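Phosphoinositol-specific phospholipase C (Pseudomonas sp., PDB 5FYP) probably catalyses the calcium-dependent cleavage of phosphoinositides at the bond between glycerol and phosphate. Local coordinates at residues His26-Glu30 against Phe67-Asn71; Ala34-Ser38 against Asp81-Thr85; Leu94-Asn99 against Leu139-Phe144; Leu185-Asn189 against Lys208-Ser212; Gly259-Asp265 against Ile277-Tyr283. All blocks are in the same frame, centred on the assembly; numbering follows the deposited sequence. Where two conformers were deposited one is given.

The five contacts follow the chain through a fold of the TIM-barrel clan. Contacts 1 and 2 cross along the sequence, their centres about 9 Å apart; both tie the loop after strand 20-25 to the region from strand 67-68 to helix 94-107. The Cys84-Cys97 disulfide then links contact 2 to contact 3, where two helices pack, and Val140 and Phe144 carry that packing onto Leu186 of contact 4. Contacts 1 and 4 reach the same sheet; contact 5 belongs to the other, and its Tyr282 and Tyr283 meet His26. Contacts 3 and 5 lie about 24 Å apart, centre to centre. Contact 1 supplies Asn27 to the calcium site, and the Arg260 side chain of contact 5 lies about 6 Å from the ion.

Contact 1. Residues His26-Glu30 against Phe67-Asn71; sequences HNCYE and FVRHN. With CA (calcium ion), chain I.
Asn27 takes a left-handed backbone conformation (phi/psi 59/39°), which asparagine tolerates well, and with chi1 in m its OD1 binds the calcium ion at 2.4 Å. Waters 1 and 2 also coordinate the metal, each at 2.4 Å, and Glu48, Asp50 and Asp119 complete the site; His26 NE2 is hydrogen-bonded to water 1 at 2.9 Å. From Asn27 the chain folds into a type I turn, closed by Glu30 N to Asn27 O at 3.0 Å. The turn faces 67-71, a strand end at Phe67-Val68 running into loop, and the nearest CA atoms across the two segments are those of Glu30 and Arg69, 7.3 Å apart. Tyr29, chi1 p, sets CD1 3.7 Å from Val68 CG1, and its OH lies 3.1 Å from His70 CA; the hydroxyl is hydrogen-bonded to the calcium ligand Asp50. His70, chi1 t, reaches back so that Glu30 OE2 stands over one face of its ring, 3.6 Å from His70 CD2; Glu30 OE1 is bonded to Gln32. Apolar flank and polar tip make tyrosine apt here, implying that this packing and the calcium shell are coupled through Asp50.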
# COMPACT_ATOMS: atom_id res chain seq x y z
N HIS A 26 4.18 -1.64 10.31
CA HIS A 26 5.23 -2.34 9.60
C HIS A 26 5.07 -3.84 9.91
O HIS A 26 5.22 -4.25 11.06
CB HIS A 26 6.61 -1.83 10.01
CG HIS A 26 7.72 -2.36 9.15
ND1 HIS A 26 8.99 -1.86 9.27
CD2 HIS A 26 7.78 -3.29 8.18
CE1 HIS A 26 9.79 -2.49 8.42
NE2 HIS A 26 9.08 -3.37 7.75
N ASN A 27 4.70 -4.62 8.91
CA ASN A 27 4.57 -6.07 9.07
C ASN A 27 3.58 -6.47 10.16
O ASN A 27 3.76 -7.48 10.86
CB ASN A 27 5.90 -6.74 9.31
CG ASN A 27 6.78 -6.76 8.07
OD1 ASN A 27 6.41 -6.33 6.99
ND2 ASN A 27 7.97 -7.18 8.27
N CYS A 28 2.46 -5.75 10.26
CA CYS A 28 1.51 -6.01 11.35
C CYS A 28 0.68 -7.27 11.25
O CYS A 28 -0.12 -7.54 12.15
CB CYS A 28 0.59 -4.84 11.61
SG CYS A 28 -0.33 -4.26 10.18
N TYR A 29 0.88 -8.04 10.19
CA TYR A 29 0.37 -9.41 10.12
C TYR A 29 1.12 -10.38 11.04
O TYR A 29 0.65 -11.50 11.28
CB TYR A 29 0.48 -9.91 8.65
CG TYR A 29 1.90 -10.14 8.22
CD1 TYR A 29 2.55 -11.33 8.52
CD2 TYR A 29 2.65 -9.14 7.61
CE1 TYR A 29 3.88 -11.50 8.22
CE2 TYR A 29 3.98 -9.32 7.32
CZ TYR A 29 4.60 -10.51 7.65
OH TYR A 29 5.94 -10.70 7.42
N GLU A 30 2.28 -10.00 11.52
CA GLU A 30 3.03 -10.87 12.42
C GLU A 30 2.41 -10.86 13.82
O GLU A 30 2.02 -9.82 14.36
CB GLU A 30 4.50 -10.48 12.52
CG GLU A 30 5.26 -10.58 11.22
CD GLU A 30 6.74 -10.39 11.40
OE1 GLU A 30 7.32 -11.18 12.18
OE2 GLU A 30 7.32 -9.48 10.80
N PHE A 67 0.54 -17.39 0.34
CA PHE A 67 0.74 -17.52 1.78
C PHE A 67 1.12 -16.17 2.36
O PHE A 67 1.67 -15.32 1.65
CB PHE A 67 1.88 -18.48 2.08
CG PHE A 67 1.65 -19.88 1.62
CD1 PHE A 67 2.01 -20.28 0.33
CD2 PHE A 67 1.12 -20.84 2.48
CE1 PHE A 67 1.83 -21.59 -0.08
CE2 PHE A 67 0.93 -22.15 2.07
CZ PHE A 67 1.30 -22.53 0.81
N VAL A 68 0.90 -15.99 3.67
CA VAL A 68 1.35 -14.79 4.38
C VAL A 68 2.22 -15.22 5.55
O VAL A 68 1.76 -15.92 6.47
CB VAL A 68 0.18 -13.91 4.83
CG1 VAL A 68 0.62 -12.82 5.78
CG2 VAL A 68 -0.54 -13.32 3.62
N ARG A 69 3.47 -14.75 5.52
CA ARG A 69 4.47 -15.02 6.56
C ARG A 69 5.65 -14.09 6.33
O ARG A 69 5.78 -13.51 5.23
CB ARG A 69 4.95 -16.47 6.54
CG ARG A 69 5.72 -16.83 5.29
CD ARG A 69 6.26 -18.25 5.39
NE ARG A 69 7.04 -18.61 4.19
CZ ARG A 69 6.50 -19.00 3.05
NH1 ARG A 69 5.20 -19.21 2.93
NH2 ARG A 69 7.30 -19.18 1.97
N HIS A 70 6.54 -14.02 7.31
CA HIS A 70 7.71 -13.18 7.18
C HIS A 70 8.89 -13.88 6.49
O HIS A 70 9.48 -13.31 5.57
CB HIS A 70 8.13 -12.67 8.55
CG HIS A 70 9.24 -11.65 8.50
ND1 HIS A 70 10.48 -11.89 9.02
CD2 HIS A 70 9.31 -10.44 7.92
CE1 HIS A 70 11.25 -10.83 8.84
NE2 HIS A 70 10.57 -9.94 8.16
N ASN A 71 9.22 -15.06 6.96
CA ASN A 71 10.45 -15.71 6.51
C ASN A 71 10.24 -16.68 5.35
O ASN A 71 9.14 -17.11 5.12
CB ASN A 71 11.08 -16.44 7.68
CG ASN A 71 11.46 -15.49 8.81
OD1 ASN A 71 11.03 -15.66 9.94
ND2 ASN A 71 12.18 -14.42 8.48
CA CA I . 7.11 -6.24 4.68
O HOH W 1 8.93 -4.75 5.21
O HOH W 2 9.03 -7.62 5.19

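Contact 2. Residues Ala34-Ser38 against Asp81-Thr85; sequences ANTFS and DNNCT
Two hydrogen bonds converge on Asn83: its side-chain ND2 donates to Ala34 O at 2.9 Å, and its backbone O accepts from Phe37 N at 3.0 Å. Asparagine suits the place because its short amide can serve a loop carbonyl as a peptide would; ND2 is also bonded to Cys28 O. Neither segment is regular helix or strand. Thr36 CA and Asn83 CA come within 4.7 Å, Phe37 CA and Cys84 CA within 5.1 Å. The CA-to-CB bond of Asn83 points toward 34-38, with chi1 p, and a CA-H...O contact from Thr36 CA to Asn83 O, 3.4 Å, supplements the bonds. Asn82 OD1 accepts from Cys84 N at 2.9 Å, with chi1 also p. Phe37, chi1 t, brings CB to 3.8 Å from Cys84 SG, and that sulfur (chi1 m) lies oblique to the ring, 4.4 Å from its centroid and 33° off the normal. The Phe37 side chain also touches Leu47 and Leu49 of strand 46-52 and Val101 of helix 94-107. The result is a loop-loop junction containing an Asx turn at Asn82-Cys84 and a sulfur-aromatic contact, cross-linked to helix 94-107 through the Cys84-Cys97 disulfide.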
# COMPACT_ATOMS: atom_id res chain seq x y z
N ALA A 34 0.61 -7.66 16.69
CA ALA A 34 -0.82 -7.47 16.93
C ALA A 34 -1.43 -8.84 17.20
O ALA A 34 -1.03 -9.83 16.59
CB ALA A 34 -1.52 -6.79 15.76
N ASN A 35 -2.42 -8.88 18.07
CA ASN A 35 -3.05 -10.16 18.41
C ASN A 35 -3.90 -10.71 17.25
O ASN A 35 -3.90 -11.91 17.00
CB ASN A 35 -3.83 -10.04 19.70
CG ASN A 35 -2.92 -9.85 20.93
OD1 ASN A 35 -1.72 -10.18 20.91
ND2 ASN A 35 -3.48 -9.30 21.99
N THR A 36 -4.56 -9.81 16.53
CA THR A 36 -5.29 -10.15 15.31
C THR A 36 -4.98 -9.09 14.27
O THR A 36 -4.74 -7.92 14.60
CB THR A 36 -6.80 -10.23 15.52
OG1 THR A 36 -7.28 -8.92 15.79
CG2 THR A 36 -7.18 -11.19 16.64
N PHE A 37 -5.05 -9.47 13.01
CA PHE A 37 -4.83 -8.51 11.93
C PHE A 37 -5.91 -7.42 12.00
O PHE A 37 -5.62 -6.23 11.87
CB PHE A 37 -4.84 -9.22 10.59
CG PHE A 37 -4.28 -8.41 9.43
CD1 PHE A 37 -3.03 -7.83 9.51
CD2 PHE A 37 -5.02 -8.26 8.26
CE1 PHE A 37 -2.52 -7.12 8.43
CE2 PHE A 37 -4.52 -7.55 7.19
CZ PHE A 37 -3.27 -6.99 7.27
N SER A 38 -7.16 -7.84 12.22
CA SER A 38 -8.27 -6.88 12.25
C SER A 38 -8.10 -5.84 13.35
O SER A 38 -8.50 -4.68 13.17
CB SER A 38 -9.60 -7.62 12.40
OG SER A 38 -9.72 -8.25 13.65
N ASP A 81 2.11 -17.85 8.67
CA ASP A 81 2.56 -17.50 10.03
C ASP A 81 2.15 -16.06 10.25
O ASP A 81 2.85 -15.13 9.83
CB ASP A 81 4.04 -17.72 10.17
CG ASP A 81 4.55 -17.49 11.56
OD1 ASP A 81 3.81 -16.98 12.41
OD2 ASP A 81 5.74 -17.81 11.79
N ASN A 82 0.94 -15.87 10.77
CA ASN A 82 0.34 -14.55 10.82
C ASN A 82 -0.83 -14.56 11.79
O ASN A 82 -1.23 -15.61 12.28
CB ASN A 82 -0.09 -14.08 9.41
CG ASN A 82 -1.20 -14.92 8.84
OD1 ASN A 82 -2.30 -14.98 9.39
ND2 ASN A 82 -0.92 -15.61 7.74
N ASN A 83 -1.38 -13.37 12.01
CA ASN A 83 -2.47 -13.13 12.96
C ASN A 83 -3.83 -12.94 12.29
O ASN A 83 -4.76 -12.43 12.91
CB ASN A 83 -2.12 -11.94 13.84
CG ASN A 83 -1.87 -10.70 13.04
OD1 ASN A 83 -2.28 -10.62 11.88
ND2 ASN A 83 -1.25 -9.71 13.66
N CYS A 84 -3.97 -13.36 11.04
CA CYS A 84 -5.26 -13.32 10.34
C CYS A 84 -6.16 -14.47 10.76
O CYS A 84 -5.71 -15.49 11.26
CB CYS A 84 -5.04 -13.37 8.84
SG CYS A 84 -3.87 -12.10 8.27
N THR A 85 -7.46 -14.31 10.53
CA THR A 85 -8.45 -15.38 10.80
C THR A 85 -8.32 -16.63 9.88
O THR A 85 -7.65 -16.60 8.87
CB THR A 85 -9.87 -14.86 10.64
OG1 THR A 85 -10.07 -14.56 9.28
CG2 THR A 85 -10.10 -13.60 11.46

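Contact 3. Residues Leu94-Asn99 against Leu139-Phe144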
# COMPACT_ATOMS: atom_id res chain seq x y z
N LEU A 94 -3.32 -15.48 2.20
CA LEU A 94 -3.50 -14.11 1.76
C LEU A 94 -4.95 -13.75 1.65
O LEU A 94 -5.41 -12.70 2.14
CB LEU A 94 -2.78 -13.85 0.44
CG LEU A 94 -2.97 -12.45 -0.14
CD1 LEU A 94 -2.46 -11.37 0.79
CD2 LEU A 94 -2.32 -12.32 -1.50
N GLU A 95 -5.73 -14.62 1.01
CA GLU A 95 -7.16 -14.35 0.84
C GLU A 95 -7.85 -14.15 2.19
O GLU A 95 -8.70 -13.26 2.35
CB GLU A 95 -7.83 -15.47 0.04
CG GLU A 95 -9.31 -15.27 -0.15
CD GLU A 95 -9.93 -16.20 -1.18
OE1 GLU A 95 -9.21 -16.88 -1.92
OE2 GLU A 95 -11.17 -16.22 -1.28
N ALA A 96 -7.48 -14.97 3.17
CA ALA A 96 -8.08 -14.83 4.50
C ALA A 96 -7.75 -13.46 5.13
O ALA A 96 -8.61 -12.79 5.72
CB ALA A 96 -7.61 -15.93 5.41
N CYS A 97 -6.49 -13.06 5.02
CA CYS A 97 -6.06 -11.77 5.53
C CYS A 97 -6.81 -10.61 4.84
O CYS A 97 -7.25 -9.66 5.49
CB CYS A 97 -4.56 -11.57 5.39
SG CYS A 97 -3.53 -12.70 6.35
N LEU A 98 -6.93 -10.71 3.53
CA LEU A 98 -7.67 -9.70 2.79
C LEU A 98 -9.15 -9.66 3.24
O LEU A 98 -9.73 -8.58 3.39
CB LEU A 98 -7.58 -9.95 1.29
CG LEU A 98 -6.18 -9.87 0.69
CD1 LEU A 98 -6.25 -10.14 -0.80
CD2 LEU A 98 -5.50 -8.54 0.94
N ASN A 99 -9.74 -10.82 3.46
CA ASN A 99 -11.12 -10.87 3.95
C ASN A 99 -11.30 -10.28 5.33
O ASN A 99 -12.34 -9.67 5.60
CB ASN A 99 -11.66 -12.29 3.90
CG ASN A 99 -12.32 -12.58 2.57
OD1 ASN A 99 -13.16 -11.81 2.09
ND2 ASN A 99 -11.99 -13.71 2.00
N LEU A 139 -7.96 -12.11 -7.74
CA LEU A 139 -8.14 -12.38 -6.32
C LEU A 139 -8.58 -11.10 -5.59
O LEU A 139 -9.56 -11.13 -4.85
CB LEU A 139 -6.86 -12.92 -5.68
CG LEU A 139 -6.85 -12.95 -4.15
CD1 LEU A 139 -7.95 -13.86 -3.63
CD2 LEU A 139 -5.51 -13.41 -3.62
N VAL A 140 -7.81 -10.02 -5.75
CA VAL A 140 -8.12 -8.86 -4.94
C VAL A 140 -9.49 -8.26 -5.32
O VAL A 140 -10.20 -7.76 -4.47
CB VAL A 140 -6.99 -7.81 -4.93
CG1 VAL A 140 -5.69 -8.46 -4.41
CG2 VAL A 140 -6.76 -7.16 -6.28
N ALA A 141 -9.83 -8.35 -6.60
CA ALA A 141 -11.14 -7.87 -7.06
C ALA A 141 -12.28 -8.75 -6.52
O ALA A 141 -13.31 -8.25 -6.15
CB ALA A 141 -11.19 -7.81 -8.58
N ARG A 142 -12.04 -10.04 -6.48
CA ARG A 142 -13.05 -10.98 -5.94
C ARG A 142 -13.31 -10.73 -4.46
O ARG A 142 -14.44 -10.74 -4.01
CB ARG A 142 -12.62 -12.42 -6.17
CG ARG A 142 -13.61 -13.44 -5.69
CD ARG A 142 -13.31 -14.81 -6.30
NE ARG A 142 -11.94 -15.25 -6.01
CZ ARG A 142 -11.53 -15.68 -4.82
NH1 ARG A 142 -12.35 -15.74 -3.79
NH2 ARG A 142 -10.27 -16.06 -4.67
N VAL A 143 -12.25 -10.45 -3.71
CA VAL A 143 -12.41 -10.17 -2.29
C VAL A 143 -13.07 -8.81 -2.06
O VAL A 143 -14.07 -8.71 -1.36
CB VAL A 143 -11.06 -10.22 -1.55
CG1 VAL A 143 -11.20 -9.73 -0.12
CG2 VAL A 143 -10.51 -11.63 -1.56
N PHE A 144 -12.53 -7.76 -2.67
CA PHE A 144 -12.93 -6.39 -2.33
C PHE A 144 -14.05 -5.81 -3.17
O PHE A 144 -14.70 -4.86 -2.72
CB PHE A 144 -11.73 -5.45 -2.37
CG PHE A 144 -10.72 -5.73 -1.28
CD1 PHE A 144 -11.04 -5.42 0.03
CD2 PHE A 144 -9.50 -6.30 -1.56
CE1 PHE A 144 -10.16 -5.68 1.06
CE2 PHE A 144 -8.61 -6.57 -0.53
CZ PHE A 144 -8.93 -6.27 0.78
O HOH W 3 -15.11 -11.03 -0.04
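Leu98 of helix 94-107 fits as a knob into the hole formed by Leu139, Val140, Val143 and Phe144. Its CD1 is 4.0 Å from Val140 CG1, and its CB lies 3.9 Å from Val143 CG1 and 4.0 Å from Phe144 CZ. A leucine with chi1 m and chi2 t is long enough to fill this pocket, whereas the beta-branched valines make firm, compact walls. A turn earlier, Leu94 CD2 meets Leu139 CD2 at 4.0 Å. The short axes approach to 9.9 Å and cross at -36°, both running in broadly the same direction, as expected for successive helices covering the outside of a TIM-type barrel. Leu94 and Leu98 rest on Leu49 of strand 46-52, and Phe144 on Val184 and Leu186 of strand 184-189. At the solvent side the apolar seam gives way to charge: Arg142 NH1 donates to Glu95 OE2 at 2.8 Å and Arg142 NH2 to Glu95 OE1 at 3.1 Å, a bidentate salt bridge, with Glu95 extended (chi1, chi2 t) and Arg142 bent at chi3 (p) to bring its guanidinium edge to the carboxylate. Water 3 donates to Asn99 OD1 (3.0 Å) and to Val143 O (2.9 Å), joining the two helices.

Contact 4. Residues Leu185-Asn189 against Lys208-Ser212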
# COMPACT_ATOMS: atom_id res chain seq x y z
N LEU A 185 -7.32 0.92 -0.88
CA LEU A 185 -6.23 1.12 -1.84
C LEU A 185 -5.19 0.04 -1.62
O LEU A 185 -4.73 -0.14 -0.50
CB LEU A 185 -5.55 2.49 -1.66
CG LEU A 185 -6.33 3.72 -2.12
CD1 LEU A 185 -7.53 4.02 -1.24
CD2 LEU A 185 -5.43 4.93 -2.17
N LEU A 186 -4.83 -0.66 -2.68
CA LEU A 186 -3.85 -1.72 -2.62
C LEU A 186 -2.54 -1.24 -3.24
O LEU A 186 -2.56 -0.59 -4.29
CB LEU A 186 -4.34 -2.93 -3.38
CG LEU A 186 -5.69 -3.46 -2.91
CD1 LEU A 186 -6.13 -4.62 -3.78
CD2 LEU A 186 -5.66 -3.86 -1.44
N VAL A 187 -1.41 -1.60 -2.60
CA VAL A 187 -0.11 -1.10 -3.04
C VAL A 187 0.82 -2.30 -3.16
O VAL A 187 0.89 -3.11 -2.25
CB VAL A 187 0.44 -0.12 -2.01
CG1 VAL A 187 1.78 0.46 -2.51
CG2 VAL A 187 -0.56 0.99 -1.71
N LEU A 188 1.55 -2.40 -4.26
CA LEU A 188 2.52 -3.49 -4.47
C LEU A 188 3.93 -2.99 -4.15
O LEU A 188 4.37 -1.96 -4.66
CB LEU A 188 2.46 -3.96 -5.91
CG LEU A 188 3.31 -5.18 -6.25
CD1 LEU A 188 2.84 -6.42 -5.48
CD2 LEU A 188 3.31 -5.42 -7.74
N ASN A 189 4.62 -3.76 -3.30
CA ASN A 189 6.05 -3.58 -3.06
C ASN A 189 6.76 -4.89 -3.42
O ASN A 189 6.15 -5.97 -3.41
CB ASN A 189 6.38 -3.21 -1.60
CG ASN A 189 5.89 -1.85 -1.15
OD1 ASN A 189 5.45 -0.96 -1.92
ND2 ASN A 189 6.03 -1.64 0.10
N LYS A 208 -5.50 -3.41 -10.67
CA LYS A 208 -6.20 -3.18 -9.40
C LYS A 208 -5.34 -2.62 -8.30
O LYS A 208 -5.86 -2.15 -7.30
CB LYS A 208 -6.87 -4.47 -8.92
CG LYS A 208 -7.91 -5.04 -9.89
CD LYS A 208 -9.06 -4.08 -10.15
CE LYS A 208 -10.17 -4.70 -10.98
NZ LYS A 208 -11.16 -3.71 -11.40
N VAL A 209 -4.02 -2.63 -8.52
CA VAL A 209 -3.05 -2.32 -7.47
C VAL A 209 -2.12 -1.22 -7.96
O VAL A 209 -1.68 -1.22 -9.11
CB VAL A 209 -2.27 -3.61 -7.10
CG1 VAL A 209 -1.30 -3.39 -5.96
CG2 VAL A 209 -3.21 -4.75 -6.78
N PHE A 210 -1.82 -0.29 -7.05
CA PHE A 210 -0.80 0.76 -7.28
C PHE A 210 0.60 0.17 -7.13
O PHE A 210 0.92 -0.40 -6.09
CB PHE A 210 -0.93 1.86 -6.23
CG PHE A 210 -2.14 2.73 -6.40
CD1 PHE A 210 -3.38 2.38 -5.86
CD2 PHE A 210 -2.05 3.93 -7.09
CE1 PHE A 210 -4.46 3.21 -6.00
CE2 PHE A 210 -3.15 4.74 -7.27
CZ PHE A 210 -4.37 4.37 -6.72
N ILE A 211 1.51 0.41 -8.08
CA ILE A 211 2.89 0.03 -7.89
C ILE A 211 3.66 1.13 -7.15
O ILE A 211 3.44 2.32 -7.39
CB ILE A 211 3.59 -0.35 -9.20
CG1 ILE A 211 3.62 0.77 -10.24
CG2 ILE A 211 2.96 -1.61 -9.78
CD1 ILE A 211 4.60 0.51 -11.37
N SER A 212 4.53 0.73 -6.22
CA SER A 212 5.29 1.70 -5.45
C SER A 212 6.76 1.28 -5.41
O SER A 212 7.14 0.47 -4.58
CB SER A 212 4.73 1.82 -4.05
OG SER A 212 5.44 2.81 -3.34
O HOH W 4 -6.19 -0.44 -5.17
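Leu186 and Phe210 each have about 71 Å² buried by this contact and Leu188 about 65 Å², and their backbones make the strand pairing. Phe210 N donates to Leu186 O at 2.9 Å, Leu188 N to Phe210 O at 2.8 Å, and Ser212 N to Leu188 O at 3.1 Å. Phe210 thus bonds to the residues on either side of Val187, its partner in a parallel bridge; a CA-H...O contact, Val187 CA to Phe210 O at 3.3 Å, lies between. Leu188 pairs likewise with Ile211. The strands are the ends of the beta-alpha-beta unit 184-189, 193-203, 210-211, the repeat from which TIM barrels are built. Leu188 and Ile211 share the face that packs on Leu196 and Tyr199 of helix 193-203, so branched apolar side chains suit both. Leu186, with chi1 m and chi2 t, reaches Val140 of helix 133-144; its CB and Leu188 CB flank Val209 CG1 at 4.0 and 3.8 Å. The Phe210 ring shares a sheet face with Val187, and its CE1 lies 4.3 Å from Leu185 CD2. Where direct pairing stops, water 4 takes over, accepting from Leu186 N and donating to Lys208 O, both at 2.8 Å.

Contact 5. Residues Gly259-Asp265 against Ile277-Tyr283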
# COMPACT_ATOMS: atom_id res chain seq x y z
N GLY A 259 4.10 8.71 -0.60
CA GLY A 259 5.38 8.19 -0.11
C GLY A 259 5.23 7.42 1.16
O GLY A 259 4.55 7.87 2.09
N ARG A 260 5.91 6.28 1.22
CA ARG A 260 5.98 5.45 2.44
C ARG A 260 7.44 5.31 2.83
O ARG A 260 8.30 5.05 1.98
CB ARG A 260 5.37 4.09 2.22
CG ARG A 260 5.38 3.20 3.45
CD ARG A 260 4.38 2.05 3.31
NE ARG A 260 4.35 1.11 4.43
CZ ARG A 260 5.21 0.15 4.60
NH1 ARG A 260 6.26 0.04 3.79
NH2 ARG A 260 5.05 -0.69 5.62
N VAL A 261 7.70 5.50 4.13
CA VAL A 261 9.04 5.31 4.70
C VAL A 261 8.99 4.24 5.77
O VAL A 261 8.19 4.35 6.72
CB VAL A 261 9.62 6.60 5.29
CG1 VAL A 261 10.92 6.33 6.04
CG2 VAL A 261 9.84 7.61 4.19
N TRP A 262 9.81 3.21 5.62
CA TRP A 262 9.90 2.11 6.56
C TRP A 262 11.29 2.05 7.19
O TRP A 262 12.26 2.55 6.61
CB TRP A 262 9.53 0.78 5.87
CG TRP A 262 10.39 0.46 4.70
CD1 TRP A 262 10.21 0.83 3.42
CD2 TRP A 262 11.60 -0.29 4.74
NE1 TRP A 262 11.25 0.38 2.64
CE2 TRP A 262 12.10 -0.33 3.43
CE3 TRP A 262 12.30 -0.95 5.76
CZ2 TRP A 262 13.30 -1.00 3.11
CZ3 TRP A 262 13.49 -1.62 5.44
CH2 TRP A 262 13.97 -1.62 4.13
N GLY A 263 11.36 1.47 8.38
CA GLY A 263 12.61 1.28 9.08
C GLY A 263 13.08 2.45 9.90
O GLY A 263 14.20 2.41 10.39
N ASP A 264 12.25 3.47 10.06
CA ASP A 264 12.68 4.71 10.73
C ASP A 264 11.92 4.91 12.04
O ASP A 264 11.53 6.01 12.39
CB ASP A 264 12.50 5.91 9.81
CG ASP A 264 13.34 7.10 10.19
OD1 ASP A 264 14.46 6.90 10.76
OD2 ASP A 264 12.96 8.24 9.87
N ASP A 265 11.86 3.84 12.83
CA ASP A 265 11.01 3.80 14.01
C ASP A 265 11.39 4.74 15.15
O ASP A 265 10.56 5.02 16.01
CB ASP A 265 10.98 2.37 14.58
CG ASP A 265 10.35 1.40 13.60
OD1 ASP A 265 11.05 1.11 12.59
OD2 ASP A 265 9.19 1.04 13.80
N ILE A 277 6.24 12.92 4.74
CA ILE A 277 6.03 11.49 4.51
C ILE A 277 4.55 11.18 4.69
O ILE A 277 3.98 11.39 5.77
CB ILE A 277 6.87 10.66 5.47
CG1 ILE A 277 8.38 10.92 5.22
CG2 ILE A 277 6.51 9.20 5.38
CD1 ILE A 277 9.28 10.56 6.39
N ASN A 278 3.92 10.62 3.66
CA ASN A 278 2.51 10.23 3.81
C ASN A 278 2.29 9.06 4.74
O ASN A 278 1.35 9.10 5.54
CB ASN A 278 1.87 9.89 2.47
CG ASN A 278 1.72 11.08 1.55
OD1 ASN A 278 2.45 11.21 0.55
ND2 ASN A 278 0.75 11.93 1.84
N LEU A 279 3.08 8.01 4.57
CA LEU A 279 2.87 6.77 5.33
C LEU A 279 4.16 6.43 6.07
O LEU A 279 5.16 6.05 5.43
CB LEU A 279 2.47 5.63 4.38
CG LEU A 279 1.31 5.90 3.44
CD1 LEU A 279 1.12 4.73 2.48
CD2 LEU A 279 -0.00 6.23 4.14
N SER A 280 4.16 6.59 7.38
CA SER A 280 5.32 6.30 8.20
C SER A 280 5.12 4.97 8.89
O SER A 280 4.25 4.85 9.76
CB SER A 280 5.52 7.38 9.27
OG SER A 280 5.89 8.61 8.69
N ALA A 281 5.89 3.96 8.47
CA ALA A 281 5.67 2.60 8.94
C ALA A 281 6.40 2.34 10.24
O ALA A 281 7.62 2.52 10.31
CB ALA A 281 6.12 1.62 7.89
N TYR A 282 5.66 1.88 11.25
CA TYR A 282 6.20 1.56 12.56
C TYR A 282 5.80 0.16 12.99
O TYR A 282 4.63 -0.21 12.90
CB TYR A 282 5.67 2.50 13.62
CG TYR A 282 6.11 3.92 13.50
CD1 TYR A 282 5.37 4.83 12.77
CD2 TYR A 282 7.23 4.40 14.18
CE1 TYR A 282 5.74 6.16 12.69
CE2 TYR A 282 7.61 5.73 14.11
CZ TYR A 282 6.86 6.59 13.36
OH TYR A 282 7.18 7.92 13.30
N TYR A 283 6.76 -0.58 13.54
CA TYR A 283 6.42 -1.85 14.19
C TYR A 283 5.40 -1.62 15.31
O TYR A 283 4.40 -2.33 15.41
CB TYR A 283 7.67 -2.50 14.74
CG TYR A 283 8.65 -2.90 13.68
CD1 TYR A 283 8.34 -3.90 12.76
CD2 TYR A 283 9.92 -2.32 13.60
CE1 TYR A 283 9.25 -4.31 11.79
CE2 TYR A 283 10.84 -2.69 12.63
CZ TYR A 283 10.50 -3.70 11.74
OH TYR A 283 11.41 -4.13 10.80
O HOH W 5 9.55 4.29 9.33
O HOH W 6 9.57 0.57 10.45
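Arg260 stretches out with chi1, chi2 and chi3 all t. Arg260 CG lies 3.9 Å from Leu279 CB, and one guanidinium face lies on Ala281 CB, 3.4 Å from Arg260 NH2. The small alanine leaves room for the cation, salt-bridged to the calcium ligand Glu48. Val261, chi1 t, turns to the other face and meets Ile277 CD1 through CG2 at 3.7 Å. The two parallel strands are joined by Leu279 N to Gly259 O, Val261 N to Leu279 O and Ala281 N to Val261 O, each 2.9 Å. Asn278, chi1 m, extends this ladder: its OD1 accepts from Gly259 N at 3.2 Å, while ND2 is bonded to Ile20 O. Around Gly263 (phi 85°, where a CB would crowd the indole of Trp262) waters stand between the segments: water 5 links Val261 O, Asp264 N and Ala281 O, water 6 Gly263 N, Asp265 OD1 and Ala281 O. Asp265, chi1 m, returns OD2 to Tyr283 N at 2.9 Å; Tyr283 stacks on His26. Tyr282, chi1 m, turns its ring edge to Asp265 O, its OH hydrogen-bonded to Val267 O and His272. Helix 269-274 connects the strands in a beta-alpha-beta unit; strand 238-242 pairs with 258-262, strand 20-25 with 279-282.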